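Local coordinates for putative ferredoxin (Hydrogenobacter thermophilus, PDB 7M1O), which binds a [4Fe-4S] cluster and, as a ferredoxin, probably serves as a small one-electron carrier, at residues Leu3-Asp8 with Ala34-Pro39. Residues are numbered along the deposited sequence; the frame is centred on the assembly and turned at random.
With SF4 (iron/sulfur cluster), chain C.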
ATOM      1  N   LEU A   3       7.639   8.137  -6.086  1.00 33.71           N
ATOM      2  CA  LEU A   3       6.614   7.101  -6.091  1.00 29.62           C
ATOM      3  C   LEU A   3       5.573   7.356  -5.007  1.00 25.56           C
ATOM      4  O   LEU A   3       5.917   7.700  -3.876  1.00 24.71           O
ATOM      5  CB  LEU A   3       7.254   5.726  -5.889  1.00 28.62           C
ATOM      6  CG  LEU A   3       6.487   4.526  -6.444  1.00 28.11           C
ATOM      7  CD1 LEU A   3       6.494   4.544  -7.966  1.00 27.27           C
ATOM      8  CD2 LEU A   3       7.080   3.225  -5.919  1.00 28.60           C
ATOM      9  N   ARG A   4       4.301   7.194  -5.362  1.00 22.90           N
ATOM     10  CA  ARG A   4       3.214   7.257  -4.387  1.00 20.55           C
ATOM     11  C   ARG A   4       2.341   6.015  -4.511  1.00 18.39           C
ATOM     12  O   ARG A   4       2.317   5.369  -5.558  1.00 16.76           O
ATOM     13  CB  ARG A   4       2.374   8.524  -4.572  1.00 20.11           C
ATOM     14  CG  ARG A   4       1.611   8.624  -5.886  1.00 20.57           C
ATOM     15  CD  ARG A   4       0.697   9.843  -5.874  1.00 21.94           C
ATOM     16  NE  ARG A   4      -0.135   9.938  -7.070  1.00 25.73           N
ATOM     17  CZ  ARG A   4      -1.073  10.861  -7.254  1.00 29.56           C
ATOM     18  NH1 ARG A   4      -1.304  11.774  -6.319  1.00 33.89           N
ATOM     19  NH2 ARG A   4      -1.782  10.874  -8.372  1.00 27.46           N
ATOM     20  N   THR A   5       1.628   5.685  -3.439  1.00 18.02           N
ATOM     21  CA  THR A   5       0.831   4.464  -3.400  1.00 17.21           C
ATOM     22  C   THR A   5      -0.427   4.645  -2.550  1.00 18.43           C
ATOM     23  O   THR A   5      -0.466   5.482  -1.647  1.00 18.72           O
ATOM     24  CB  THR A   5       1.662   3.276  -2.853  1.00 16.19           C
ATOM     25  OG1 THR A   5       0.887   2.071  -2.896  1.00 16.70           O
ATOM     26  CG2 THR A   5       2.120   3.541  -1.422  1.00 15.46           C
ATOM     27  N   MET A   6      -1.459   3.866  -2.865  1.00 20.30           N
ATOM     28  CA  MET A   6      -2.703   3.869  -2.102  1.00 23.18           C
ATOM     29  C   MET A   6      -3.290   2.464  -2.070  1.00 23.35           C
ATOM     30  O   MET A   6      -2.896   1.607  -2.860  1.00 22.35           O
ATOM     31  CB  MET A   6      -3.720   4.851  -2.703  1.00 27.29           C
ATOM     32  CG  MET A   6      -4.250   4.481  -4.094  1.00 34.65           C
ATOM     33  SD  MET A   6      -5.813   5.307  -4.471  1.00 39.04           S
ATOM     34  CE  MET A   6      -6.036   4.900  -6.199  1.00 40.35           C
ATOM     35  N   VAL A   7      -4.229   2.237  -1.156  1.00 25.29           N
ATOM     36  CA  VAL A   7      -4.949   0.972  -1.080  1.00 28.88           C
ATOM     37  C   VAL A   7      -6.428   1.199  -1.359  1.00 27.36           C
ATOM     38  O   VAL A   7      -7.046   2.093  -0.785  1.00 26.49           O
ATOM     39  CB  VAL A   7      -4.784   0.301   0.301  1.00 34.35           C
ATOM     40  CG1 VAL A   7      -5.634  -0.964   0.398  1.00 35.67           C
ATOM     41  CG2 VAL A   7      -3.323  -0.026   0.561  1.00 35.67           C
ATOM     42  N   ASP A   8      -6.983   0.389  -2.252  1.00 27.11           N
ATOM     43  CA  ASP A   8      -8.409   0.418  -2.542  1.00 28.61           C
ATOM     44  C   ASP A   8      -9.136  -0.517  -1.574  1.00 29.30           C
ATOM     45  O   ASP A   8      -9.120  -1.732  -1.764  1.00 28.27           O
ATOM     46  CB  ASP A   8      -8.671   0.003  -3.991  1.00 30.85           C
ATOM     47  CG  ASP A   8     -10.098   0.266  -4.428  1.00 33.59           C
ATOM     48  OD1 ASP A   8     -10.972   0.442  -3.554  1.00 34.07           O
ATOM     49  OD2 ASP A   8     -10.346   0.296  -5.651  1.00 34.11           O
ATOM     50  N   ALA A  34      -6.193  -3.250   4.570  1.00 23.88           N
ATOM     51  CA  ALA A  34      -4.970  -2.460   4.600  1.00 24.91           C
ATOM     52  C   ALA A  34      -5.232  -0.999   4.251  1.00 27.08           C
ATOM     53  O   ALA A  34      -6.212  -0.672   3.582  1.00 25.92           O
ATOM     54  CB  ALA A  34      -3.946  -3.046   3.643  1.00 23.85           C
ATOM     55  N   GLU A  35      -4.349  -0.128   4.726  1.00 28.70           N
ATOM     56  CA  GLU A  35      -4.333   1.273   4.322  1.00 28.35           C
ATOM     57  C   GLU A  35      -2.906   1.780   4.450  1.00 26.36           C
ATOM     58  O   GLU A  35      -2.128   1.244   5.239  1.00 25.07           O
ATOM     59  CB  GLU A  35      -5.289   2.115   5.175  1.00 29.04           C
ATOM     60  CG  GLU A  35      -4.934   2.168   6.657  1.00 30.49           C
ATOM     61  CD  GLU A  35      -5.887   3.039   7.457  1.00 32.12           C
ATOM     62  OE1 GLU A  35      -5.777   3.055   8.702  1.00 32.91           O
ATOM     63  OE2 GLU A  35      -6.744   3.709   6.843  1.00 32.16           O
ATOM     64  N   VAL A  36      -2.549   2.796   3.672  1.00 25.68           N
ATOM     65  CA  VAL A  36      -1.221   3.380   3.795  1.00 25.02           C
ATOM     66  C   VAL A  36      -1.129   4.050   5.159  1.00 26.08           C
ATOM     67  O   VAL A  36      -2.141   4.471   5.717  1.00 25.70           O
ATOM     68  CB  VAL A  36      -0.909   4.395   2.677  1.00 24.55           C
ATOM     69  CG1 VAL A  36      -0.933   3.710   1.315  1.00 24.32           C
ATOM     70  CG2 VAL A  36      -1.875   5.566   2.717  1.00 24.12           C
ATOM     71  N   VAL A  37       0.064   4.115   5.681  1.00 27.47           N
ATOM     72  CA  VAL A  37       0.247   4.622   6.998  1.00 28.54           C
ATOM     73  C   VAL A  37       0.034   6.129   7.056  1.00 30.96           C
ATOM     74  O   VAL A  37      -0.623   6.585   7.938  1.00 31.78           O
ATOM     75  CB  VAL A  37       1.554   4.137   7.585  1.00 28.76           C
ATOM     76  CG1 VAL A  37       1.505   2.638   7.763  1.00 26.95           C
ATOM     77  CG2 VAL A  37       2.736   4.518   6.728  1.00 30.15           C
ATOM     78  N   SER A  38       0.572   6.848   6.101  1.00 32.90           N
ATOM     79  CA  SER A  38       0.408   8.279   6.024  1.00 36.22           C
ATOM     80  C   SER A  38      -0.130   8.834   4.711  1.00 35.00           C
ATOM     81  O   SER A  38       0.605   9.201   3.847  1.00 34.45           O
ATOM     82  CB  SER A  38       1.742   8.856   6.300  1.00 40.64           C
ATOM     83  OG  SER A  38       2.715   8.029   5.791  1.00 43.57           O
ATOM     84  N   PRO A  39      -1.425   8.885   4.621  1.00 35.06           N
ATOM     85  CA  PRO A  39      -2.136   9.353   3.428  1.00 36.04           C
ATOM     86  C   PRO A  39      -2.394  10.856   3.408  1.00 38.20           C
ATOM     87  O   PRO A  39      -2.512  11.478   4.462  1.00 39.09           O
ATOM     88  CB  PRO A  39      -3.460   8.598   3.505  1.00 35.31           C
ATOM     89  CG  PRO A  39      -3.710   8.478   4.971  1.00 34.31           C
ATOM     90  CD  PRO A  39      -2.356   8.343   5.628  1.00 34.61           C
TER
HETATM   91 FE1  SF4 C 101      -5.294  -6.132   0.985  1.00 19.94          FE
HETATM   92 FE2  SF4 C 101      -3.684  -6.387  -1.210  1.00 19.96          FE
HETATM   93 FE3  SF4 C 101      -3.497  -8.186   0.834  1.00 20.69          FE
HETATM   94 FE4  SF4 C 101      -2.620  -5.623   1.200  1.00 19.33          FE
HETATM   95  S1  SF4 C 101      -1.771  -7.165  -0.244  1.00 18.50           S
HETATM   96  S2  SF4 C 101      -3.895  -6.851   2.636  1.00 20.24           S
HETATM   97  S3  SF4 C 101      -4.136  -4.473  -0.061  1.00 18.57           S
HETATM   98  S4  SF4 C 101      -5.299  -7.840  -0.520  1.00 19.52           S
HETATM   99  O   HOH W   1      -4.195   3.693   1.453  1.00 24.59           O
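Thr5 OG1 is gripped by two hydrogen bonds, to Tyr26 OH and Thr69 OG1, with a weak third to Ile68 O. Its chi1 of -177° sets OG1 anti to the backbone N, which leaves CG2 in the crowded position between N and the carbonyl carbon. This methyl lies 4.1 Å from CG1 of Val36, and the two side chains run past each other in opposite directions. The same Val36 CG1 sits 3.5 Å from Thr5 O and only a little farther from Met6 CA, so one methyl rests against the backbone of strand 3-7.

No direct hydrogen bond joins the segments, although their axes approach to 5.7 Å. The strands run roughly antiparallel, at 151°. A single water substitutes: it accepts from Val7 N at 3.0 Å and from Val36 N at 2.9 Å. The two nitrogens subtend about 122° at its oxygen. Strand 3-7 is the centre of a three-stranded sheet and pairs with 45-47 and 67-71, whereas 34-36 pairs with 26-28; the water thus links two separate sheets.

Val7 closes the cluster end. With CG1 anti to the backbone N, that methyl presses on Ala34 O at 3.2 Å, a tight fit, while CG2 stands over Glu35 CA. CG1 also reaches S3 of SF4 at 3.8 Å. Ala34 CB comes equally near FE4, and its methyl adjoins the side chains of the cluster ligands Cys12 and Cys18.

Two aliphatic groups from different sheets therefore wall one part of the iron-sulfur site with hydrocarbon, which would be expected to lower the local polarity around the cluster and may influence its reduction potential.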